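Local coordinates for protein AHL synthase (Burkholderia glumae, PDB 3P2H) that probably catalyses the synthesis of N-acyl-homoserine lactone quorum-sensing signals from S-adenosyl-L-methionine and a fatty acyl chain carried on acyl carrier protein, at residues A[130-135]-A[177-182]; A[68-73]-A[137-142]; A[13-18]-A[54-59]; A[126-131]-A[187-192]; A[84-89]-A[163-168]. The protein carries 3 engineered substitutions. One frame throughout, in Å; residues are numbered along the deposited sequence.

Contact 1 of 5, residues A[130-135]-A[177-182]; sequences CAARRG and IDIDAQ
Ile179 meets the last turns of helix 120-133 with two different branches, each set against one alanine. Its CG2 lies 4.1 Å from Ala132 CB, while CD1, at the end of the longer arm, comes within 4.4 Å of Ala131 CB. With chi1 at -59°, CG2 stands anti to the backbone N and CG1 anti to the carbonyl carbon, an arrangement that sends one arm to Ala132 and the other to Ala131. The backbone of Ile179 is bent as the centre of an inverse gamma turn, marked by a weak bond of 2.9 Å from Asp180 N to Asp178 O. This bend takes the chain from strand 170-178 into helix 181-186, whose N-cap is Asp180: its OD1 accepts from Thr183 N, and OD2 bonds His157 ND1. On the other side helix 120-133 ends in a Schellman motif with Gly135, at positive phi, as its C-prime residue; Gly135 N reaches Ala132 O at 2.8 Å. What passes between the two segments is methyl against methyl: an apolar, non-directional contact, with the polar bonds kept within each segment or made to residues outside.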
# COMPACT_ATOMS: atom_id res chain seq x y z
N CYS A 130 2.73 7.89 8.13
CA CYS A 130 3.97 7.16 8.39
C CYS A 130 5.06 7.52 7.38
O CYS A 130 6.17 7.91 7.76
CB CYS A 130 3.71 5.66 8.34
SG CYS A 130 5.23 4.67 8.42
N ALA A 131 4.75 7.40 6.09
CA ALA A 131 5.71 7.70 5.04
C ALA A 131 6.24 9.12 5.14
O ALA A 131 7.44 9.36 4.96
CB ALA A 131 5.06 7.49 3.67
N ALA A 132 5.35 10.07 5.43
CA ALA A 132 5.74 11.46 5.55
C ALA A 132 6.74 11.64 6.69
O ALA A 132 7.77 12.30 6.53
CB ALA A 132 4.51 12.33 5.78
N ARG A 133 6.43 11.05 7.85
CA ARG A 133 7.31 11.14 9.01
C ARG A 133 8.68 10.54 8.73
O ARG A 133 9.64 10.84 9.43
CB ARG A 133 6.67 10.44 10.21
CG ARG A 133 5.42 11.15 10.72
CD ARG A 133 4.77 10.40 11.86
NE ARG A 133 3.59 11.11 12.36
CZ ARG A 133 2.76 10.64 13.28
NH1 ARG A 133 2.95 9.43 13.81
NH2 ARG A 133 1.73 11.37 13.69
N ARG A 134 8.75 9.70 7.71
CA ARG A 134 10.00 9.05 7.33
C ARG A 134 10.70 9.84 6.23
O ARG A 134 11.70 9.38 5.66
CB ARG A 134 9.73 7.62 6.85
CG ARG A 134 9.20 6.70 7.94
CD ARG A 134 10.22 6.55 9.04
NE ARG A 134 11.28 5.62 8.65
CZ ARG A 134 11.24 4.31 8.88
NH1 ARG A 134 10.19 3.78 9.49
NH2 ARG A 134 12.24 3.53 8.48
N GLY A 135 10.16 11.02 5.92
CA GLY A 135 10.76 11.87 4.91
C GLY A 135 10.21 11.79 3.49
O GLY A 135 10.72 12.46 2.60
N ILE A 177 0.94 9.69 -5.50
CA ILE A 177 0.13 10.36 -4.50
C ILE A 177 1.08 11.40 -3.92
O ILE A 177 2.07 11.04 -3.26
CB ILE A 177 -0.36 9.45 -3.35
CG1 ILE A 177 -1.50 8.55 -3.83
CG2 ILE A 177 -0.85 10.30 -2.19
CD1 ILE A 177 -2.09 7.69 -2.71
N ASP A 178 0.83 12.68 -4.18
CA ASP A 178 1.69 13.74 -3.66
C ASP A 178 1.33 14.03 -2.22
O ASP A 178 0.17 14.30 -1.90
CB ASP A 178 1.53 15.04 -4.46
CG ASP A 178 2.18 14.97 -5.83
OD1 ASP A 178 2.88 13.98 -6.11
OD2 ASP A 178 2.00 15.92 -6.61
N ILE A 179 2.31 13.96 -1.33
CA ILE A 179 2.07 14.26 0.07
C ILE A 179 2.16 15.77 0.22
O ILE A 179 3.13 16.31 0.76
CB ILE A 179 3.09 13.55 0.99
CG1 ILE A 179 3.00 12.03 0.77
CG2 ILE A 179 2.80 13.88 2.45
CD1 ILE A 179 4.03 11.21 1.56
N ASP A 180 1.15 16.46 -0.30
CA ASP A 180 1.10 17.91 -0.24
C ASP A 180 -0.06 18.38 0.63
O ASP A 180 -0.75 17.57 1.25
CB ASP A 180 0.97 18.49 -1.66
CG ASP A 180 -0.23 17.94 -2.42
OD1 ASP A 180 -1.13 17.34 -1.79
OD2 ASP A 180 -0.29 18.14 -3.65
N ALA A 181 -0.29 19.69 0.66
CA ALA A 181 -1.36 20.26 1.47
C ALA A 181 -2.71 19.61 1.19
O ALA A 181 -3.46 19.30 2.12
CB ALA A 181 -1.44 21.77 1.23
N GLN A 182 -3.02 19.39 -0.08
CA GLN A 182 -4.29 18.78 -0.47
C GLN A 182 -4.46 17.37 0.10
O GLN A 182 -5.49 17.06 0.70
CB GLN A 182 -4.40 18.70 -2.00
CG GLN A 182 -5.76 18.23 -2.48
CD GLN A 182 -5.81 18.00 -3.98
OE1 GLN A 182 -5.35 18.82 -4.76
NE2 GLN A 182 -6.37 16.87 -4.39

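Contact 2 of 5, residues A[68-73]-A[137-142]; sequences ARLLPT and RQLIGV. With NOO (N-(3-oxocyclohex-1-en-1-yl)octanamide), chain C.
Thr73 OG1 is gripped twice, by the backbone Val97 O and by Ser94 N, and this leaves the CG2 methyl of Thr73 to face Ile140. The setting is the central sheet of an autoinducer synthase, whose fold is akin to that of the acetyltransferases: strands 64-72 and 138-144 do not pair with each other but flank strand 97-105, antiparallel on one side and parallel on the other. Side chains must therefore reach across the intervening strand. Thr73 CG2 and Ile140 CG2 meet loosely at 4.3 Å, and Ile140 also packs on Val97. Farther along, Leu70 and Leu139 cross obliquely, touching through one methyl each, CD2 to CD2 at 4.2 Å. Both leucines carry CG anti to the carbonyl carbon (chi1 -73° and -67°), and although neither CB is aimed at its partner, the branched ends close the distance. Helix 120-133 covers the pair, with Cys130 against Leu70 and Val128 and Ala131 against Leu139. Strand 138-144 also forms a wall for the octanoyl tail of the bound inhibitor, NOO. The terminal carbon, NOO C15, sits 4.1 Å from Leu139 CB and 3.6 Å from Gly141 N, and farther up the tail NOO C11 comes to 3.1 Å from Val142 O, a close approach. Where the tail passes Gly141, which has no side chain, NOO C13 lies 3.8 Å from Gly141 CA.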
# COMPACT_ATOMS: atom_id res chain seq x y z
N ALA A 68 -1.54 -2.65 4.41
CA ALA A 68 -0.76 -1.85 3.48
C ALA A 68 0.71 -2.13 3.73
O ALA A 68 1.11 -2.47 4.85
CB ALA A 68 -1.06 -0.37 3.67
N ARG A 69 1.50 -2.00 2.68
CA ARG A 69 2.93 -2.24 2.76
C ARG A 69 3.65 -1.00 2.25
O ARG A 69 3.28 -0.45 1.22
CB ARG A 69 3.31 -3.45 1.90
CG ARG A 69 4.78 -3.79 1.90
CD ARG A 69 5.03 -5.19 1.39
NE ARG A 69 4.88 -5.32 -0.05
CZ ARG A 69 5.05 -6.45 -0.72
NH1 ARG A 69 5.36 -7.56 -0.06
NH2 ARG A 69 4.93 -6.48 -2.04
N LEU A 70 4.66 -0.55 3.00
CA LEU A 70 5.44 0.63 2.62
C LEU A 70 6.91 0.26 2.47
O LEU A 70 7.49 -0.38 3.35
CB LEU A 70 5.27 1.73 3.66
CG LEU A 70 3.91 2.44 3.67
CD1 LEU A 70 3.80 3.35 4.88
CD2 LEU A 70 3.76 3.24 2.39
N LEU A 71 7.50 0.67 1.36
CA LEU A 71 8.91 0.41 1.08
C LEU A 71 9.59 1.65 0.54
O LEU A 71 9.00 2.40 -0.22
CB LEU A 71 9.06 -0.71 0.04
CG LEU A 71 8.63 -2.13 0.40
CD1 LEU A 71 8.61 -2.98 -0.87
CD2 LEU A 71 9.58 -2.71 1.45
N PRO A 72 10.85 1.89 0.93
CA PRO A 72 11.56 3.07 0.43
C PRO A 72 12.04 2.74 -0.98
O PRO A 72 12.43 1.61 -1.25
CB PRO A 72 12.72 3.22 1.42
CG PRO A 72 13.05 1.80 1.74
CD PRO A 72 11.67 1.16 1.91
N THR A 73 12.00 3.71 -1.89
CA THR A 73 12.44 3.43 -3.25
C THR A 73 13.96 3.30 -3.38
O THR A 73 14.46 2.87 -4.42
CB THR A 73 11.95 4.50 -4.24
OG1 THR A 73 12.33 5.79 -3.77
CG2 THR A 73 10.43 4.41 -4.40
N ARG A 137 7.89 12.48 0.30
CA ARG A 137 7.13 13.61 -0.22
C ARG A 137 6.11 13.10 -1.25
O ARG A 137 5.21 13.83 -1.66
CB ARG A 137 8.07 14.64 -0.85
CG ARG A 137 8.94 15.32 0.20
CD ARG A 137 10.02 16.20 -0.40
NE ARG A 137 10.75 16.91 0.65
CZ ARG A 137 11.71 17.80 0.44
NH1 ARG A 137 12.08 18.10 -0.80
NH2 ARG A 137 12.29 18.42 1.46
N GLN A 138 6.27 11.84 -1.64
CA GLN A 138 5.38 11.19 -2.59
C GLN A 138 5.33 9.69 -2.37
O GLN A 138 6.27 9.09 -1.85
CB GLN A 138 5.83 11.42 -4.03
CG GLN A 138 5.68 12.82 -4.58
CD GLN A 138 6.26 12.92 -5.98
OE1 GLN A 138 7.45 12.71 -6.18
NE2 GLN A 138 5.41 13.22 -6.95
N LEU A 139 4.21 9.10 -2.78
CA LEU A 139 4.03 7.66 -2.72
C LEU A 139 3.81 7.24 -4.17
O LEU A 139 3.27 8.01 -4.97
CB LEU A 139 2.79 7.27 -1.91
CG LEU A 139 2.78 7.55 -0.41
CD1 LEU A 139 1.47 7.04 0.16
CD2 LEU A 139 3.95 6.86 0.27
N ILE A 140 4.26 6.04 -4.51
CA ILE A 140 4.09 5.52 -5.86
C ILE A 140 3.73 4.05 -5.75
O ILE A 140 4.11 3.38 -4.79
CB ILE A 140 5.37 5.71 -6.70
CG1 ILE A 140 5.07 5.40 -8.17
CG2 ILE A 140 6.49 4.82 -6.18
CD1 ILE A 140 6.19 5.76 -9.12
N GLY A 141 2.98 3.54 -6.72
CA GLY A 141 2.61 2.14 -6.68
C GLY A 141 1.55 1.75 -7.69
O GLY A 141 0.79 2.59 -8.17
N VAL A 142 1.51 0.47 -8.02
CA VAL A 142 0.53 -0.03 -8.97
C VAL A 142 -0.79 -0.14 -8.22
O VAL A 142 -0.87 -0.79 -7.18
CB VAL A 142 0.92 -1.41 -9.51
CG1 VAL A 142 -0.13 -1.91 -10.48
CG2 VAL A 142 2.27 -1.33 -10.19
C1 NOO C . -7.92 -3.40 -4.13
O1 NOO C . -8.93 -2.94 -4.66
C2 NOO C . -6.56 -2.72 -4.25
C3 NOO C . -5.36 -3.45 -4.23
C4 NOO C . -5.45 -4.95 -3.87
C5 NOO C . -6.63 -5.32 -2.90
C6 NOO C . -8.01 -4.74 -3.34
N7 NOO C . -4.04 -2.91 -4.54
C8 NOO C . -2.75 -3.02 -3.96
O8 NOO C . -2.20 -4.09 -3.69
C9 NOO C . -1.95 -1.75 -3.63
C10 NOO C . -2.40 -0.37 -4.19
C11 NOO C . -1.17 0.55 -4.36
C12 NOO C . -1.46 2.02 -3.99
C13 NOO C . -0.25 2.92 -4.29
C14 NOO C . -0.70 4.35 -4.68
C15 NOO C . 0.49 5.31 -4.75

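Contact 3 of 5, residues A[13-18]-A[54-59]; sequences AHIAAE and YVLGRD
Glu18 and Arg58 join helix 13-30 to strand 53-58 by a salt bridge in which the guanidinium grips end-on with two nitrogens, one to each carboxylate oxygen. Here the first long helix of this acetyltransferase-like fold lies across the sheet, the axes of the two short segments 11.4 Å apart at closest. Arg58 NH2 donates to Glu18 OE1 at 2.8 Å, nearly straight at 165°, and Arg58 NH1 gives an equally short bond of 2.8 Å to Glu18 OE2. Both oxygens lie near the guanidinium plane, but because the two planes are 56° apart each is met from above the carboxylate plane. Glu18 leaves the helix with CG anti to its own backbone nitrogen (chi1 -178°) and stays extended beyond it, meeting an arginine that runs out straight from CG to NE from the opposite direction. A further bond from Arg58 NH1 to Gly62 O adds a third hold on the guanidinium. Beneath the ion pair, Ile15 touches both the guanidinium and the apolar layer. Its CD1 comes in at the guanidinium edge, 3.6 Å from Arg58 NH2, while its CG1 lies over one face of the His14 ring, toward the rim. Ile64 touches both Glu18 and Leu56 from the next strand. Deeper still, the other branch of the isoleucine completes the contact, with Ile15 CG2 4.0 Å from Leu56 CD1.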
# COMPACT_ATOMS: atom_id res chain seq x y z
N ALA A 13 6.22 -12.74 15.49
CA ALA A 13 5.64 -13.94 14.90
C ALA A 13 4.12 -13.95 14.73
O ALA A 13 3.62 -14.24 13.64
CB ALA A 13 6.08 -15.17 15.71
N HIS A 14 3.39 -13.66 15.80
CA HIS A 14 1.93 -13.69 15.72
C HIS A 14 1.34 -12.67 14.75
O HIS A 14 0.31 -12.94 14.12
CB HIS A 14 1.30 -13.53 17.10
CG HIS A 14 1.60 -12.23 17.77
ND1 HIS A 14 2.85 -11.91 18.25
CD2 HIS A 14 0.81 -11.16 18.03
CE1 HIS A 14 2.82 -10.70 18.78
NE2 HIS A 14 1.60 -10.22 18.66
N ILE A 15 1.98 -11.51 14.62
CA ILE A 15 1.49 -10.49 13.70
C ILE A 15 1.78 -10.91 12.26
O ILE A 15 0.96 -10.69 11.37
CB ILE A 15 2.17 -9.12 13.97
CG1 ILE A 15 1.86 -8.65 15.39
CG2 ILE A 15 1.71 -8.10 12.96
CD1 ILE A 15 0.39 -8.47 15.67
N ALA A 16 2.95 -11.50 12.05
CA ALA A 16 3.34 -11.97 10.73
C ALA A 16 2.36 -13.03 10.24
O ALA A 16 1.97 -13.03 9.07
CB ALA A 16 4.77 -12.54 10.78
N ALA A 17 1.95 -13.92 11.13
CA ALA A 17 1.01 -14.98 10.78
C ALA A 17 -0.38 -14.40 10.50
O ALA A 17 -1.02 -14.75 9.51
CB ALA A 17 0.94 -16.01 11.90
N GLU A 18 -0.83 -13.51 11.37
CA GLU A 18 -2.14 -12.90 11.22
C GLU A 18 -2.24 -12.05 9.95
O GLU A 18 -3.26 -12.09 9.24
CB GLU A 18 -2.44 -12.06 12.46
CG GLU A 18 -3.79 -11.40 12.46
CD GLU A 18 -4.06 -10.66 13.76
OE1 GLU A 18 -3.08 -10.28 14.43
OE2 GLU A 18 -5.25 -10.46 14.09
N TYR A 54 4.62 -1.88 7.75
CA TYR A 54 3.26 -2.36 7.55
C TYR A 54 2.19 -1.58 8.31
O TYR A 54 2.42 -1.10 9.42
CB TYR A 54 3.13 -3.82 7.98
CG TYR A 54 3.99 -4.79 7.21
CD1 TYR A 54 3.65 -5.20 5.92
CD2 TYR A 54 5.15 -5.31 7.78
CE1 TYR A 54 4.44 -6.10 5.22
CE2 TYR A 54 5.95 -6.21 7.09
CZ TYR A 54 5.60 -6.60 5.81
OH TYR A 54 6.40 -7.50 5.14
N VAL A 55 1.02 -1.48 7.70
CA VAL A 55 -0.11 -0.82 8.31
C VAL A 55 -1.21 -1.87 8.38
O VAL A 55 -1.50 -2.53 7.38
CB VAL A 55 -0.62 0.36 7.45
CG1 VAL A 55 -1.84 1.01 8.13
CG2 VAL A 55 0.49 1.38 7.24
N LEU A 56 -1.80 -2.05 9.55
CA LEU A 56 -2.89 -3.01 9.71
C LEU A 56 -4.10 -2.28 10.28
O LEU A 56 -3.96 -1.45 11.18
CB LEU A 56 -2.52 -4.15 10.68
CG LEU A 56 -1.29 -5.03 10.45
CD1 LEU A 56 -1.45 -6.30 11.26
CD2 LEU A 56 -1.15 -5.37 8.99
N GLY A 57 -5.27 -2.57 9.74
CA GLY A 57 -6.48 -1.95 10.26
C GLY A 57 -7.21 -3.06 10.99
O GLY A 57 -7.24 -4.18 10.51
N ARG A 58 -7.78 -2.76 12.15
CA ARG A 58 -8.50 -3.77 12.93
C ARG A 58 -9.91 -3.29 13.27
O ARG A 58 -10.11 -2.12 13.59
CB ARG A 58 -7.74 -4.10 14.22
CG ARG A 58 -6.40 -4.80 13.98
CD ARG A 58 -5.63 -4.99 15.28
NE ARG A 58 -4.34 -5.66 15.10
CZ ARG A 58 -4.19 -6.98 14.97
NH1 ARG A 58 -5.24 -7.79 15.00
NH2 ARG A 58 -2.97 -7.48 14.84
N ASP A 59 -10.88 -4.20 13.22
CA ASP A 59 -12.27 -3.85 13.50
C ASP A 59 -12.58 -3.84 14.99
O ASP A 59 -11.69 -4.04 15.82
CB ASP A 59 -13.23 -4.80 12.76
CG ASP A 59 -13.14 -6.24 13.25
OD1 ASP A 59 -13.63 -7.12 12.51
OD2 ASP A 59 -12.62 -6.50 14.35

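Contact 4 of 5, residues A[126-131]-A[187-192]; sequences AAVECA and LDLDPA
Val128, on helix 120-133, meets two leucines of the chain that follows helix 181-186. Its CB already has neighbours, with Leu187 CD1 at 3.8 Å and Leu189 CD1 slightly farther. From there the branches divide the work: CG2 presses on Leu187 CD1 at 3.5 Å, the two side chains crossing at about a right angle, and CG1 lies 3.8 Å from Leu189 CD1. The division follows from chi1 of 171°, which sets CG1 anti to the backbone N and CG2 anti to the carbonyl carbon. Leu189 uses its second methyl on the next helix residue, its CD2 lying along the extended stem of Glu129 and 3.7 Å from OE1. That oxygen also forms a salt bridge with Arg133 NH2; a water accepting from Asp190 N at 3.0 Å lies near it, but that link is too short and remains doubtful. The contact thus passes from the buried Val128 and Leu187 to a partly exposed margin where a water lies. Asp190 OD1 receives Ala192 N at 3.2 Å in an Asx turn. Asp188, at positive phi, closes helix 181-186 with a Schellman motif, and the chain beyond it lies against helix 120-133.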
# COMPACT_ATOMS: atom_id res chain seq x y z
N ALA A 126 -3.09 6.52 7.51
CA ALA A 126 -2.02 5.93 8.31
C ALA A 126 -0.75 5.77 7.48
O ALA A 126 0.34 6.14 7.92
CB ALA A 126 -2.46 4.58 8.87
N ALA A 127 -0.90 5.22 6.28
CA ALA A 127 0.23 5.02 5.39
C ALA A 127 0.91 6.35 5.07
O ALA A 127 2.12 6.49 5.22
CB ALA A 127 -0.24 4.35 4.10
N VAL A 128 0.12 7.33 4.63
CA VAL A 128 0.68 8.63 4.29
C VAL A 128 1.42 9.25 5.47
O VAL A 128 2.56 9.68 5.34
CB VAL A 128 -0.44 9.60 3.83
CG1 VAL A 128 0.12 11.02 3.69
CG2 VAL A 128 -0.99 9.12 2.48
N GLU A 129 0.76 9.29 6.62
CA GLU A 129 1.33 9.85 7.84
C GLU A 129 2.69 9.22 8.13
O GLU A 129 3.69 9.92 8.34
CB GLU A 129 0.38 9.59 9.01
CG GLU A 129 0.67 10.39 10.25
CD GLU A 129 -0.43 10.22 11.28
OE1 GLU A 129 -0.83 11.24 11.88
OE2 GLU A 129 -0.88 9.07 11.49
N CYS A 130 2.73 7.89 8.13
CA CYS A 130 3.97 7.16 8.39
C CYS A 130 5.06 7.52 7.38
O CYS A 130 6.17 7.91 7.76
CB CYS A 130 3.71 5.66 8.34
SG CYS A 130 5.23 4.67 8.42
N ALA A 131 4.75 7.40 6.09
CA ALA A 131 5.71 7.70 5.04
C ALA A 131 6.24 9.12 5.14
O ALA A 131 7.44 9.36 4.96
CB ALA A 131 5.06 7.49 3.67
N LEU A 187 -6.90 13.87 4.24
CA LEU A 187 -6.75 12.75 5.16
C LEU A 187 -6.78 13.17 6.63
O LEU A 187 -6.59 12.35 7.52
CB LEU A 187 -5.44 12.01 4.87
CG LEU A 187 -5.34 11.42 3.46
CD1 LEU A 187 -3.93 10.94 3.18
CD2 LEU A 187 -6.35 10.29 3.33
N ASP A 188 -7.01 14.46 6.88
CA ASP A 188 -7.06 14.99 8.24
C ASP A 188 -5.75 14.83 8.99
O ASP A 188 -5.74 14.54 10.19
CB ASP A 188 -8.19 14.32 9.03
CG ASP A 188 -9.54 14.90 8.69
OD1 ASP A 188 -10.57 14.25 8.99
OD2 ASP A 188 -9.59 16.01 8.13
N LEU A 189 -4.65 15.02 8.29
CA LEU A 189 -3.33 14.90 8.89
C LEU A 189 -2.71 16.27 9.16
O LEU A 189 -3.13 17.28 8.60
CB LEU A 189 -2.42 14.08 7.98
CG LEU A 189 -2.94 12.68 7.64
CD1 LEU A 189 -2.04 12.03 6.60
CD2 LEU A 189 -3.00 11.85 8.91
N ASP A 190 -1.71 16.27 10.03
CA ASP A 190 -1.00 17.49 10.39
C ASP A 190 -0.44 18.19 9.15
O ASP A 190 0.42 17.64 8.46
CB ASP A 190 0.13 17.14 11.36
CG ASP A 190 0.95 18.34 11.75
OD1 ASP A 190 0.41 19.47 11.68
OD2 ASP A 190 2.12 18.14 12.14
N PRO A 191 -0.92 19.41 8.86
CA PRO A 191 -0.42 20.13 7.69
C PRO A 191 1.09 20.35 7.71
O PRO A 191 1.73 20.43 6.66
CB PRO A 191 -1.21 21.44 7.72
CG PRO A 191 -1.51 21.63 9.16
CD PRO A 191 -1.87 20.24 9.62
N ALA A 192 1.66 20.42 8.90
CA ALA A 192 3.10 20.62 9.06
C ALA A 192 3.88 19.47 8.42
O ALA A 192 5.05 19.62 8.09
CB ALA A 192 3.45 20.74 10.53
O HOH W 1 -0.98 13.69 11.42

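Contact 5 of 5, residues A[84-89]-A[163-168]; sequences PHLLAD and APVSID
A short 3-10 turn in the loop between helix 78-81 and strand 97-105 packs here on strand 165-167, which pairs with strand 170-178 at the margin of the sheet, close to the bound methylthioadenosine. Leu86 carries the contact. Its two methyls part company over the strand: CD2 goes to Val165 CG1 and CD1 to Ile167 CD1, two residues on along the same face. The first approach is tight, 3.3 Å between Leu86 CD2 and Val165 CG1, the side chains crossing at about a right angle; the second is relaxed, 4.2 Å between Leu86 CD1 and Ile167 CD1. The valine takes a less favourable rotamer, chi1 63°, which wedges CG1 between its backbone N and carbonyl carbon and turns that methyl into the leucine. Behind this pair, Leu86 also rests on Val142 of strand 138-144, while Val165 and Ile167 both pack on Val172. The Ile167 side chain lies about 5 Å from the methylthioadenosine, which places this packing near the nucleoside.

The backbones stay apart: Leu86 O and Ala163 N are 4.2 Å from each other. A water spans the gap instead, giving one hydrogen to Leu86 O at 2.7 Å and the other to Ala163 O at 2.8 Å. Within the turn, Leu87 N bonds Pro84 O at 3.2 Å, and beyond it Ala88 makes a backbone bond with Ala161. Two carbonyl oxygens are both acceptors, so a water that donates to each can join the backbones, while methyl packing holds the side chains together.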
# COMPACT_ATOMS: atom_id res chain seq x y z
N PRO A 84 8.33 -2.59 -14.14
CA PRO A 84 8.91 -1.32 -14.59
C PRO A 84 8.33 -0.78 -15.90
O PRO A 84 8.36 0.43 -16.15
CB PRO A 84 10.39 -1.66 -14.73
CG PRO A 84 10.37 -3.09 -15.15
CD PRO A 84 9.32 -3.68 -14.23
N HIS A 85 7.80 -1.68 -16.73
CA HIS A 85 7.23 -1.30 -18.01
C HIS A 85 5.90 -0.55 -17.88
O HIS A 85 5.36 -0.05 -18.87
CB HIS A 85 7.05 -2.54 -18.90
CG HIS A 85 6.29 -3.65 -18.24
ND1 HIS A 85 4.93 -3.59 -18.03
CD2 HIS A 85 6.70 -4.83 -17.73
CE1 HIS A 85 4.54 -4.70 -17.42
NE2 HIS A 85 5.59 -5.47 -17.22
N LEU A 86 5.37 -0.47 -16.67
CA LEU A 86 4.11 0.23 -16.46
C LEU A 86 4.37 1.72 -16.32
O LEU A 86 3.44 2.51 -16.35
CB LEU A 86 3.40 -0.27 -15.20
CG LEU A 86 2.79 -1.68 -15.21
CD1 LEU A 86 1.97 -1.86 -13.94
CD2 LEU A 86 1.91 -1.86 -16.42
N LEU A 87 5.64 2.07 -16.17
CA LEU A 87 6.04 3.46 -15.98
C LEU A 87 6.34 4.24 -17.25
O LEU A 87 6.91 3.71 -18.21
CB LEU A 87 7.25 3.54 -15.06
CG LEU A 87 7.02 3.19 -13.59
CD1 LEU A 87 8.36 3.18 -12.87
CD2 LEU A 87 6.06 4.19 -12.96
N ALA A 88 5.97 5.51 -17.23
CA ALA A 88 6.22 6.39 -18.35
C ALA A 88 7.72 6.63 -18.36
O ALA A 88 8.35 6.64 -19.41
CB ALA A 88 5.47 7.70 -18.17
N ASP A 89 8.27 6.81 -17.16
CA ASP A 89 9.70 7.06 -16.98
C ASP A 89 10.36 5.96 -16.15
O ASP A 89 9.70 5.03 -15.70
CB ASP A 89 9.90 8.40 -16.30
CG ASP A 89 9.21 9.53 -17.03
OD1 ASP A 89 9.45 9.68 -18.25
OD2 ASP A 89 8.43 10.27 -16.40
N ALA A 163 0.46 4.85 -18.26
CA ALA A 163 -0.83 4.61 -18.88
C ALA A 163 -1.46 3.36 -18.28
O ALA A 163 -0.75 2.43 -17.91
CB ALA A 163 -0.66 4.44 -20.40
N PRO A 164 -2.79 3.33 -18.17
CA PRO A 164 -3.48 2.17 -17.60
C PRO A 164 -3.37 0.93 -18.48
O PRO A 164 -3.28 1.02 -19.70
CB PRO A 164 -4.92 2.65 -17.44
CG PRO A 164 -5.06 3.65 -18.54
CD PRO A 164 -3.75 4.41 -18.47
N VAL A 165 -3.36 -0.23 -17.84
CA VAL A 165 -3.25 -1.50 -18.55
C VAL A 165 -4.04 -2.54 -17.77
O VAL A 165 -4.20 -2.43 -16.55
CB VAL A 165 -1.77 -1.94 -18.62
CG1 VAL A 165 -1.23 -2.17 -17.22
CG2 VAL A 165 -1.63 -3.19 -19.46
N SER A 166 -4.58 -3.52 -18.48
CA SER A 166 -5.35 -4.57 -17.84
C SER A 166 -4.45 -5.80 -17.73
O SER A 166 -4.04 -6.37 -18.74
CB SER A 166 -6.60 -4.89 -18.67
OG SER A 166 -7.41 -5.87 -18.04
N ILE A 167 -4.13 -6.19 -16.49
CA ILE A 167 -3.27 -7.34 -16.26
C ILE A 167 -4.09 -8.53 -15.79
O ILE A 167 -4.69 -8.51 -14.72
CB ILE A 167 -2.20 -7.02 -15.19
CG1 ILE A 167 -1.32 -5.86 -15.67
CG2 ILE A 167 -1.34 -8.25 -14.93
CD1 ILE A 167 -0.36 -5.34 -14.62
N ASP A 168 -4.10 -9.58 -16.61
CA ASP A 168 -4.86 -10.79 -16.32
C ASP A 168 -6.30 -10.40 -16.04
O ASP A 168 -6.91 -10.90 -15.10
CB ASP A 168 -4.27 -11.52 -15.11
CG ASP A 168 -2.96 -12.21 -15.44
OD1 ASP A 168 -2.25 -12.60 -14.49
OD2 ASP A 168 -2.66 -12.37 -16.64
O HOH W 2 0.80 2.47 -15.61

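Contacts 1, 2 and 4 share one neighbourhood: helix 120-133 supplies a side of contacts 1 and 4 and roofs the leucines of contact 2. Of the five, contacts 1 and 2 are the buried ones, and both rely on methyl groups, with polar bonds spent inside the backbone or on outside partners. Contacts 3, 4 and 5 reach the surface, and each adds polar chemistry of its own: a direct salt bridge in contact 3, a sound water bridge in contact 5 and a less certain one in contact 4. Contacts 3 and 5 lie on opposite sides of the chain's centre, about 30 Å apart between their centres, yet both reach the same sheet. Contact 2 touches all the others and borders the inhibitor directly.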